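Local coordinates for protein putative glucose-6-phosphate 1-epimerase (Salmonella typhimurium, PDB 2HTA) that probably interconverts the alpha and beta anomers of glucose 6-phosphate, as a hexose-6-phosphate mutarotase of the aldose 1-epimerase family, at residues V73-N78 against G268-D273; L116-K121 against F134-S139; F150-R155 against L166-E171; F182-I187 against T277-E282. All blocks are in the same frame, centred on the assembly; numbering follows the deposited sequence.

In the fold
The four contacts illustrate how one beta-sandwich, the galactose mutarotase fold, uses different chemistry at different depths. Contact 4 is the most buried: an antiparallel pairing with apolar side chains, on the strand that carries Glu282. It touches contact 1, where two irregular loops meet through one side-chain hydrogen bond and the packing of Trp75 on Met270 and Pro271, beside Arg89; Trp75 also meets Phe278. Contacts 2 and 3 are successive hairpins of one antiparallel sheet, joined where strand 130-137 pairs with strand 151-158. Each has a buried apolar face and a partly exposed one that carries its charged groups. The centres of contacts 3 and 4 lie about 28 Å apart, on opposite sides of the chain's centre.

Contact 1. Residues V73-N78 against G268-D273; sequences VLWLSN and GDMPDD. With SO4 (sulfate ion), chain C.
A very short hydrogen bond, 2.4 Å from Ser77 OG to Asp269 O, is the only one joining these two irregular loops. The hydroxyl donates in the plane of the carbonyl, onto a lone pair, with a C=O...donor angle of 136°. Because OG lies anti to its own backbone N (chi1 174°), it projects at the 268-273 loop and also comes within 3.3 Å of Pro271 CD. The same oxygen is bonded to Asn79 N, so it is gripped from both loops.

Beside this polar link the packing is apolar. Trp75, with CG likewise anti to the backbone N, extends its six-membered ring so that CZ2 meets Pro271 CD at 4.2 Å, tip to tip and near the ring plane. The bent end of Met270 crosses the indole at about a right angle, CE lying 4.0 Å from Trp75 CH2. Pro271 also packs its CG near Asn78.

On the far side of the proline, Asp272 N gives a fairly straight bond (165°) of 2.8 Å to O3 of a sulfate ion, which Asn79 ND2 also binds; the ion probably came from the crystallisation liquor. The carboxylate of Asp269 turns to Arg89, a substrate-binding residue by similarity, in a salt bridge. The Ser77 bond, fixing the Asp269 carbonyl, therefore probably helps to position this second-shell acid, whose charge would hold the arginine in place.

Contact 2. Residues L116-K121 against F134-S139; sequences LPWALK and FELQSS
Strands 119-125 and 130-137 form a beta hairpin at one border of the large antiparallel sheet of the mutarotase sandwich, and this contact lies near its open end. Two backbone hydrogen bonds define the register. Ala119 and Glu135 are a hydrogen-bonded pair, Ala119 N reaching Glu135 O and Glu135 N reaching Ala119 O, both at 2.9 Å and both in the carbonyl planes. Leu120 and Phe134 follow as a non-hydrogen-bonded pair. The axes of the short strand segments make 127°, so the antiparallel pair is strongly twisted or coiled here.

Two CH-pi contacts carry the apolar side. Trp118, its CG anti to the carbonyl carbon (chi1 -60°), presents one indole face to Leu136, whose CB stands 3.8 Å from the centroid of the five-membered ring, only 17° off the normal. The leucine crosses the indole at about a right angle, while Phe134 C lies at the benzo edge, near the ring plane, and Trp118 CE3 is 3.7 Å from Phe134 CB. Leu120 CD1 lies similarly over one face of Phe134, offset toward the rim. The NE1 of Trp118 is satisfied by Ala113 O, and strand 151-158 packs against the same indole through Leu152 and Ala154.

Charge is confined to the side bearing Ala119 and Glu135. There the extended Lys121, bent at its last torsion, crosses the glutamate obliquely, and Lys121 NZ makes a loose salt bridge of 3.5 Å to Glu135 OE2. At the loop end, Leu136 CD1 touches both Leu116 CB, at 3.8 Å, and Pro117 O, at 3.4 Å.

Contact 3. Residues F150-R155 against L166-E171; sequences FTLLAR and LEAHGE
Leu153 lies alongside Glu167, the two pointing the same way, and its CD1 touches both Glu167 OE1 and His169 NE2 at 3.7 Å. That carboxylate oxygen accepts two bonds. His169 NE2 donates to Glu167 OE1 at 2.7 Å, the acceptor close to the imidazole plane; Arg155 NH2 reaches the same OE1 at 3.1 Å in an almost straight hydrogen bond (177°) that forms part of a salt bridge. The arginine comes from well above the carboxylate plane, with the two flat groups 63° apart. His169 ND1 is bonded to Glu295, so the ring is fixed at both nitrogens; flanking acids would probably favour its protonated form.

On the other face, Leu152 sits at an unusual first torsion (chi1 -119°) that brings CD2 to 3.4 Å from Leu166 CD1, tighter than usual, and 3.6 Å from Ala168 CB. Trp96 and Trp118 pack against this apolar side.

Between the two faces, four backbone hydrogen bonds join the strands, Leu153 N to Glu167 O being the straightest. Strands 151-158 and 162-169, adjacent in the chain and paired antiparallel, make a beta hairpin with an apolar face and a mainly polar one, in the large sheet of the mutarotase beta-sandwich.

Contact 4. Residues F182-I187 against T277-E282; sequences FNVGDI and TFVCVE
Phe182, Thr277 and Val279 have the most surface buried where strand 172-183 pairs antiparallel with strand 278-286 in the core of the mutarotase beta-sandwich. Phe182 and Val279 form a hydrogen-bonded pair, Phe182 N to Val279 O at 3.0 Å and Val279 N to Phe182 O at 3.1 Å. With CG anti to the carbonyl carbon (chi1 -66°), the phenyl ring runs along the partner strand and crosses Val281 at about a right angle, CE1 4.0 Å from Val281 CB. Its rim, not its face, meets the carbonyl oxygens of Val279 and Val281.

Val279 receives two side chains from the departing loop: Val184 CG1 reaches Val279 CG1, and Ile187 CD1 reaches Val279 CB, both at 4.0 Å.

Thr277 precedes Phe278 and pairs less regularly: its carbonyl O accepts Val184 N at 2.9 Å, but from 57° above the carbonyl plane, and its methyl packs against Val184 O and Gly185 O. Phe278 N has no partner in the model although it is buried. Glu282, an inferred catalytic residue, lies farther along the strand. Over the amide of Phe278 sits a methyl group, Val184 CG2, 3.6 Å from Phe278 N.

Contact 1. Residues V73-N78 against G268-D273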
# COMPACT_ATOMS: atom_id res chain seq x y z
N VAL A 73 9.63 5.84 5.30
CA VAL A 73 9.23 6.00 3.90
C VAL A 73 7.71 5.94 3.73
O VAL A 73 7.17 6.62 2.87
CB VAL A 73 9.87 4.92 3.05
CG1 VAL A 73 9.42 5.04 1.56
CG2 VAL A 73 11.38 5.11 3.11
N LEU A 74 7.05 5.07 4.47
CA LEU A 74 5.60 4.95 4.41
C LEU A 74 4.92 5.74 5.50
O LEU A 74 5.37 5.77 6.63
CB LEU A 74 5.19 3.47 4.58
CG LEU A 74 5.72 2.52 3.49
CD1 LEU A 74 5.39 1.10 3.88
CD2 LEU A 74 5.10 2.91 2.09
N TRP A 75 3.79 6.32 5.18
CA TRP A 75 3.00 7.10 6.14
C TRP A 75 1.96 6.14 6.72
O TRP A 75 1.37 5.31 5.98
CB TRP A 75 2.32 8.22 5.39
CG TRP A 75 1.47 9.14 6.23
CD1 TRP A 75 1.88 10.33 6.86
CD2 TRP A 75 0.08 8.99 6.53
NE1 TRP A 75 0.81 10.89 7.50
CE2 TRP A 75 -0.30 10.11 7.33
CE3 TRP A 75 -0.89 8.04 6.18
CZ2 TRP A 75 -1.58 10.28 7.79
CZ3 TRP A 75 -2.18 8.21 6.64
CH2 TRP A 75 -2.52 9.32 7.43
N LEU A 76 1.71 6.26 8.02
CA LEU A 76 0.71 5.50 8.72
C LEU A 76 -0.10 6.49 9.56
O LEU A 76 0.46 7.41 10.12
CB LEU A 76 1.35 4.48 9.64
CG LEU A 76 0.44 3.49 10.38
CD1 LEU A 76 -0.25 2.51 9.47
CD2 LEU A 76 1.28 2.76 11.41
N SER A 77 -1.42 6.34 9.58
CA SER A 77 -2.30 7.29 10.31
C SER A 77 -2.20 7.09 11.82
O SER A 77 -2.40 5.98 12.34
CB SER A 77 -3.75 7.10 9.86
OG SER A 77 -4.63 7.92 10.65
N ASN A 78 -1.88 8.18 12.52
CA ASN A 78 -1.89 8.20 13.98
C ASN A 78 -3.33 8.05 14.56
O ASN A 78 -3.54 7.85 15.79
CB ASN A 78 -1.19 9.49 14.50
CG ASN A 78 -0.93 9.46 16.04
OD1 ASN A 78 -1.26 10.43 16.77
ND2 ASN A 78 -0.37 8.35 16.55
N GLY A 268 -12.61 9.75 9.68
CA GLY A 268 -12.36 9.45 11.08
C GLY A 268 -11.10 8.66 11.41
O GLY A 268 -10.60 8.73 12.53
N ASP A 269 -10.56 7.92 10.44
CA ASP A 269 -9.32 7.16 10.67
C ASP A 269 -8.03 7.91 10.26
O ASP A 269 -6.93 7.34 10.17
CB ASP A 269 -9.43 5.77 10.00
CG ASP A 269 -9.65 5.84 8.50
OD1 ASP A 269 -9.83 4.76 7.91
OD2 ASP A 269 -9.60 6.97 7.93
N MET A 270 -8.19 9.21 10.05
CA MET A 270 -7.12 10.15 9.65
C MET A 270 -7.05 11.32 10.63
O MET A 270 -8.07 11.80 11.07
CB MET A 270 -7.45 10.71 8.24
CG MET A 270 -6.32 11.49 7.59
SD MET A 270 -6.37 11.51 5.78
CE MET A 270 -6.16 9.74 5.72
N PRO A 271 -5.84 11.80 10.94
CA PRO A 271 -5.67 13.06 11.60
C PRO A 271 -6.22 14.17 10.69
O PRO A 271 -6.13 14.09 9.45
CB PRO A 271 -4.14 13.19 11.69
CG PRO A 271 -3.67 11.81 11.64
CD PRO A 271 -4.52 11.21 10.63
N ASP A 272 -6.77 15.22 11.31
CA ASP A 272 -7.32 16.34 10.52
C ASP A 272 -6.30 16.91 9.52
O ASP A 272 -6.66 17.25 8.36
CB ASP A 272 -7.77 17.49 11.46
CG ASP A 272 -9.05 17.20 12.17
OD1 ASP A 272 -9.85 16.34 11.73
OD2 ASP A 272 -9.28 17.91 13.20
N ASP A 273 -5.04 17.01 9.96
CA ASP A 273 -3.95 17.49 9.11
C ASP A 273 -3.13 16.36 8.44
O ASP A 273 -2.05 16.60 7.90
CB ASP A 273 -2.99 18.37 9.91
CG ASP A 273 -3.56 19.75 10.16
OD1 ASP A 273 -4.47 20.18 9.38
OD2 ASP A 273 -3.11 20.41 11.13
S SO4 C . -6.42 15.02 15.18
O1 SO4 C . -5.04 15.42 14.84
O2 SO4 C . -6.89 16.05 16.13
O3 SO4 C . -7.29 15.08 14.05
O4 SO4 C . -6.40 13.71 15.81

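Contact 2. Residues L116-K121 against F134-S139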
# COMPACT_ATOMS: atom_id res chain seq x y z
N LEU A 116 -9.14 -9.14 6.13
CA LEU A 116 -9.07 -10.52 6.65
C LEU A 116 -7.66 -10.88 7.14
O LEU A 116 -6.69 -10.32 6.64
CB LEU A 116 -9.48 -11.51 5.55
CG LEU A 116 -10.90 -11.32 5.00
CD1 LEU A 116 -11.04 -12.25 3.77
CD2 LEU A 116 -11.92 -11.68 6.12
N PRO A 117 -7.57 -11.82 8.11
CA PRO A 117 -6.28 -12.24 8.60
C PRO A 117 -5.59 -13.14 7.60
O PRO A 117 -6.18 -14.13 7.15
CB PRO A 117 -6.63 -13.02 9.89
CG PRO A 117 -8.12 -13.47 9.70
CD PRO A 117 -8.70 -12.46 8.83
N TRP A 118 -4.35 -12.78 7.27
CA TRP A 118 -3.45 -13.64 6.45
C TRP A 118 -2.45 -14.40 7.33
O TRP A 118 -2.06 -13.93 8.40
CB TRP A 118 -2.60 -12.82 5.47
CG TRP A 118 -3.34 -11.98 4.45
CD1 TRP A 118 -4.43 -11.16 4.68
CD2 TRP A 118 -2.99 -11.81 3.07
NE1 TRP A 118 -4.79 -10.51 3.52
CE2 TRP A 118 -3.93 -10.88 2.51
CE3 TRP A 118 -2.02 -12.37 2.24
CZ2 TRP A 118 -3.87 -10.45 1.15
CZ3 TRP A 118 -1.96 -11.95 0.88
CH2 TRP A 118 -2.88 -11.01 0.34
N ALA A 119 -1.99 -15.53 6.83
CA ALA A 119 -1.03 -16.34 7.59
C ALA A 119 0.35 -15.88 7.14
O ALA A 119 0.54 -15.54 5.99
CB ALA A 119 -1.24 -17.85 7.24
N LEU A 120 1.30 -15.84 8.04
CA LEU A 120 2.68 -15.70 7.63
C LEU A 120 3.20 -17.08 7.33
O LEU A 120 3.48 -17.91 8.24
CB LEU A 120 3.47 -15.01 8.74
CG LEU A 120 5.00 -15.01 8.61
CD1 LEU A 120 5.33 -14.17 7.35
CD2 LEU A 120 5.72 -14.38 9.81
N LYS A 121 3.35 -17.38 6.03
CA LYS A 121 3.64 -18.71 5.55
C LYS A 121 5.14 -18.97 5.56
O LYS A 121 5.55 -20.12 5.83
CB LYS A 121 3.12 -18.85 4.11
CG LYS A 121 3.18 -20.21 3.53
CD LYS A 121 2.75 -20.18 2.03
CE LYS A 121 2.57 -21.61 1.50
NZ LYS A 121 1.65 -22.45 2.39
N PHE A 134 3.08 -13.94 2.91
CA PHE A 134 1.79 -14.06 3.61
C PHE A 134 0.82 -14.74 2.66
O PHE A 134 0.90 -14.58 1.41
CB PHE A 134 1.27 -12.66 3.97
CG PHE A 134 2.09 -11.93 4.99
CD1 PHE A 134 3.21 -11.12 4.60
CD2 PHE A 134 1.80 -12.07 6.34
CE1 PHE A 134 3.96 -10.42 5.60
CE2 PHE A 134 2.54 -11.35 7.30
CZ PHE A 134 3.60 -10.55 6.94
N GLU A 135 -0.15 -15.47 3.22
CA GLU A 135 -1.11 -16.17 2.35
C GLU A 135 -2.55 -15.92 2.85
O GLU A 135 -2.80 -15.98 4.06
CB GLU A 135 -0.82 -17.67 2.44
CG GLU A 135 -1.75 -18.50 1.55
CD GLU A 135 -1.39 -19.98 1.63
OE1 GLU A 135 -1.73 -20.64 2.62
OE2 GLU A 135 -0.69 -20.47 0.74
N LEU A 136 -3.48 -15.72 1.92
CA LEU A 136 -4.90 -15.64 2.24
C LEU A 136 -5.61 -16.67 1.39
O LEU A 136 -5.28 -16.84 0.22
CB LEU A 136 -5.45 -14.25 1.97
CG LEU A 136 -6.95 -14.09 2.34
CD1 LEU A 136 -7.08 -13.94 3.88
CD2 LEU A 136 -7.41 -12.82 1.69
N GLN A 137 -6.55 -17.43 1.99
CA GLN A 137 -7.32 -18.39 1.19
C GLN A 137 -8.79 -18.16 1.35
O GLN A 137 -9.25 -17.65 2.37
CB GLN A 137 -7.01 -19.82 1.59
CG GLN A 137 -5.54 -20.19 1.23
CD GLN A 137 -5.28 -21.63 1.38
OE1 GLN A 137 -5.12 -22.10 2.49
NE2 GLN A 137 -5.25 -22.37 0.26
N SER A 138 -9.54 -18.57 0.34
CA SER A 138 -11.00 -18.55 0.45
C SER A 138 -11.47 -19.50 1.54
O SER A 138 -10.75 -20.42 1.97
CB SER A 138 -11.63 -18.97 -0.91
OG SER A 138 -11.01 -20.12 -1.41
N SER A 139 -12.67 -19.25 2.03
CA SER A 139 -13.24 -20.06 3.10
C SER A 139 -14.75 -20.00 2.85
O SER A 139 -15.21 -19.26 1.99
CB SER A 139 -12.95 -19.39 4.42
OG SER A 139 -13.61 -18.13 4.48

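Contact 3. Residues F150-R155 against L166-E171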
# COMPACT_ATOMS: atom_id res chain seq x y z
N PHE A 150 -9.86 -19.19 -4.00
CA PHE A 150 -8.62 -18.48 -4.34
C PHE A 150 -7.55 -18.76 -3.27
O PHE A 150 -7.88 -19.17 -2.15
CB PHE A 150 -8.88 -16.94 -4.42
CG PHE A 150 -9.19 -16.28 -3.05
CD1 PHE A 150 -10.54 -16.09 -2.65
CD2 PHE A 150 -8.18 -15.85 -2.21
CE1 PHE A 150 -10.79 -15.48 -1.43
CE2 PHE A 150 -8.42 -15.30 -0.96
CZ PHE A 150 -9.77 -15.09 -0.56
N THR A 151 -6.28 -18.58 -3.66
CA THR A 151 -5.17 -18.44 -2.71
C THR A 151 -4.39 -17.20 -3.18
O THR A 151 -3.95 -17.13 -4.34
CB THR A 151 -4.23 -19.66 -2.75
OG1 THR A 151 -4.98 -20.84 -2.45
CG2 THR A 151 -3.14 -19.49 -1.71
N LEU A 152 -4.24 -16.22 -2.28
CA LEU A 152 -3.58 -14.98 -2.58
C LEU A 152 -2.29 -14.99 -1.76
O LEU A 152 -2.33 -15.36 -0.57
CB LEU A 152 -4.41 -13.82 -2.05
CG LEU A 152 -5.01 -12.71 -2.87
CD1 LEU A 152 -5.47 -11.52 -1.92
CD2 LEU A 152 -4.14 -12.21 -4.02
N LEU A 153 -1.17 -14.69 -2.42
CA LEU A 153 0.13 -14.58 -1.77
C LEU A 153 0.65 -13.17 -1.86
O LEU A 153 0.58 -12.56 -2.93
CB LEU A 153 1.17 -15.53 -2.41
CG LEU A 153 0.72 -16.97 -2.21
CD1 LEU A 153 1.15 -17.92 -3.25
CD2 LEU A 153 1.14 -17.48 -0.83
N ALA A 154 1.20 -12.65 -0.77
CA ALA A 154 1.84 -11.31 -0.77
C ALA A 154 3.28 -11.59 -0.31
O ALA A 154 3.49 -12.10 0.80
CB ALA A 154 1.14 -10.34 0.17
N ARG A 155 4.22 -11.33 -1.19
CA ARG A 155 5.66 -11.56 -0.89
C ARG A 155 6.30 -10.22 -0.79
O ARG A 155 6.08 -9.37 -1.67
CB ARG A 155 6.29 -12.37 -2.02
CG ARG A 155 5.64 -13.76 -2.22
CD ARG A 155 6.42 -14.55 -3.26
NE ARG A 155 6.09 -15.96 -3.21
CZ ARG A 155 5.16 -16.54 -3.96
NH1 ARG A 155 4.91 -17.85 -3.84
NH2 ARG A 155 4.50 -15.82 -4.85
N LEU A 166 2.13 -9.15 -5.26
CA LEU A 166 0.85 -9.82 -5.05
C LEU A 166 0.54 -10.85 -6.15
O LEU A 166 0.59 -10.54 -7.34
CB LEU A 166 -0.26 -8.76 -5.02
CG LEU A 166 -1.64 -9.36 -4.72
CD1 LEU A 166 -1.77 -9.83 -3.25
CD2 LEU A 166 -2.71 -8.32 -5.09
N GLU A 167 0.15 -12.06 -5.77
CA GLU A 167 -0.05 -13.15 -6.74
C GLU A 167 -1.34 -13.89 -6.36
O GLU A 167 -1.49 -14.33 -5.20
CB GLU A 167 1.14 -14.10 -6.65
CG GLU A 167 1.04 -15.32 -7.50
CD GLU A 167 2.35 -16.17 -7.38
OE1 GLU A 167 2.40 -17.20 -6.64
OE2 GLU A 167 3.33 -15.74 -8.02
N ALA A 168 -2.27 -13.95 -7.30
CA ALA A 168 -3.61 -14.53 -7.03
C ALA A 168 -3.78 -15.81 -7.85
O ALA A 168 -3.64 -15.80 -9.09
CB ALA A 168 -4.70 -13.52 -7.38
N HIS A 169 -4.04 -16.91 -7.17
CA HIS A 169 -4.23 -18.21 -7.82
C HIS A 169 -5.72 -18.54 -7.83
O HIS A 169 -6.38 -18.52 -6.78
CB HIS A 169 -3.50 -19.30 -7.05
CG HIS A 169 -2.01 -19.13 -7.06
ND1 HIS A 169 -1.18 -19.88 -7.86
CD2 HIS A 169 -1.21 -18.31 -6.35
CE1 HIS A 169 0.08 -19.51 -7.65
NE2 HIS A 169 0.08 -18.56 -6.74
N GLY A 170 -6.22 -18.93 -8.98
CA GLY A 170 -7.68 -19.27 -9.09
C GLY A 170 -8.13 -19.10 -10.53
O GLY A 170 -7.29 -18.97 -11.43
N GLU A 171 -9.45 -19.08 -10.75
CA GLU A 171 -9.97 -18.85 -12.10
C GLU A 171 -10.96 -17.73 -11.99
O GLU A 171 -12.11 -17.95 -11.55
CB GLU A 171 -10.71 -20.09 -12.62
CG GLU A 171 -9.98 -21.43 -12.48
CD GLU A 171 -8.81 -21.62 -13.45
OE1 GLU A 171 -8.89 -21.27 -14.68
OE2 GLU A 171 -7.77 -22.16 -12.98

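Contact 4. Residues F182-I187 against T277-E282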
# COMPACT_ATOMS: atom_id res chain seq x y z
N PHE A 182 3.00 7.28 1.00
CA PHE A 182 4.38 7.69 1.14
C PHE A 182 4.43 8.93 1.99
O PHE A 182 3.68 9.88 1.79
CB PHE A 182 4.98 7.92 -0.25
CG PHE A 182 5.08 6.67 -1.03
CD1 PHE A 182 4.17 6.39 -2.06
CD2 PHE A 182 6.01 5.70 -0.68
CE1 PHE A 182 4.23 5.17 -2.75
CE2 PHE A 182 6.10 4.47 -1.38
CZ PHE A 182 5.20 4.21 -2.42
N ASN A 183 5.32 8.87 2.97
CA ASN A 183 5.59 9.94 3.93
C ASN A 183 6.33 11.06 3.19
O ASN A 183 7.34 10.83 2.53
CB ASN A 183 6.42 9.33 5.07
CG ASN A 183 6.64 10.28 6.25
OD1 ASN A 183 5.75 11.04 6.62
ND2 ASN A 183 7.85 10.21 6.86
N VAL A 184 5.75 12.25 3.24
CA VAL A 184 6.35 13.44 2.62
C VAL A 184 6.45 14.57 3.65
O VAL A 184 5.68 14.60 4.62
CB VAL A 184 5.61 13.95 1.34
CG1 VAL A 184 5.63 12.87 0.26
CG2 VAL A 184 4.18 14.38 1.62
N GLY A 185 7.38 15.49 3.43
CA GLY A 185 7.51 16.63 4.38
C GLY A 185 6.34 17.57 4.35
O GLY A 185 5.81 17.98 5.41
N ASP A 186 5.92 17.94 3.15
CA ASP A 186 4.80 18.84 2.97
C ASP A 186 4.17 18.66 1.61
O ASP A 186 4.77 18.97 0.57
CB ASP A 186 5.34 20.26 3.05
CG ASP A 186 4.26 21.33 3.01
OD1 ASP A 186 3.11 21.07 2.63
OD2 ASP A 186 4.61 22.45 3.39
N ILE A 187 2.90 18.26 1.59
CA ILE A 187 2.26 17.94 0.32
C ILE A 187 2.25 19.14 -0.65
O ILE A 187 2.26 18.98 -1.88
CB ILE A 187 0.82 17.45 0.57
CG1 ILE A 187 0.13 17.04 -0.73
CG2 ILE A 187 0.02 18.53 1.28
CD1 ILE A 187 0.69 15.75 -1.38
N THR A 277 1.16 15.26 5.13
CA THR A 277 2.41 14.51 5.16
C THR A 277 2.38 13.17 4.42
O THR A 277 3.26 12.31 4.63
CB THR A 277 2.93 14.33 6.59
OG1 THR A 277 1.88 13.79 7.41
CG2 THR A 277 3.36 15.72 7.14
N PHE A 278 1.42 13.01 3.50
CA PHE A 278 1.50 11.88 2.58
C PHE A 278 1.02 12.18 1.18
O PHE A 278 0.23 13.13 0.96
CB PHE A 278 0.78 10.64 3.16
CG PHE A 278 -0.73 10.67 3.01
CD1 PHE A 278 -1.36 10.19 1.85
CD2 PHE A 278 -1.53 11.17 4.05
CE1 PHE A 278 -2.76 10.22 1.72
CE2 PHE A 278 -2.94 11.18 3.93
CZ PHE A 278 -3.53 10.70 2.78
N VAL A 279 1.48 11.36 0.24
CA VAL A 279 0.88 11.29 -1.09
C VAL A 279 0.77 9.80 -1.39
O VAL A 279 1.68 9.02 -1.04
CB VAL A 279 1.72 12.02 -2.18
CG1 VAL A 279 3.11 11.36 -2.41
CG2 VAL A 279 1.01 12.12 -3.50
N CYS A 280 -0.34 9.41 -2.01
CA CYS A 280 -0.47 8.03 -2.49
C CYS A 280 -0.06 7.90 -3.91
O CYS A 280 -0.56 8.63 -4.78
CB CYS A 280 -1.90 7.48 -2.30
SG CYS A 280 -2.30 7.20 -0.59
N VAL A 281 0.85 6.94 -4.17
CA VAL A 281 1.24 6.59 -5.54
C VAL A 281 1.08 5.07 -5.62
O VAL A 281 1.89 4.29 -5.04
CB VAL A 281 2.72 7.06 -5.92
CG1 VAL A 281 3.17 6.51 -7.32
CG2 VAL A 281 2.90 8.62 -5.78
N GLU A 282 0.01 4.65 -6.30
CA GLU A 282 -0.52 3.29 -6.20
C GLU A 282 -0.22 2.52 -7.47
O GLU A 282 -0.37 3.07 -8.57
CB GLU A 282 -2.05 3.38 -6.02
CG GLU A 282 -2.43 4.35 -4.91
CD GLU A 282 -3.93 4.51 -4.78
OE1 GLU A 282 -4.68 3.62 -5.21
OE2 GLU A 282 -4.35 5.53 -4.20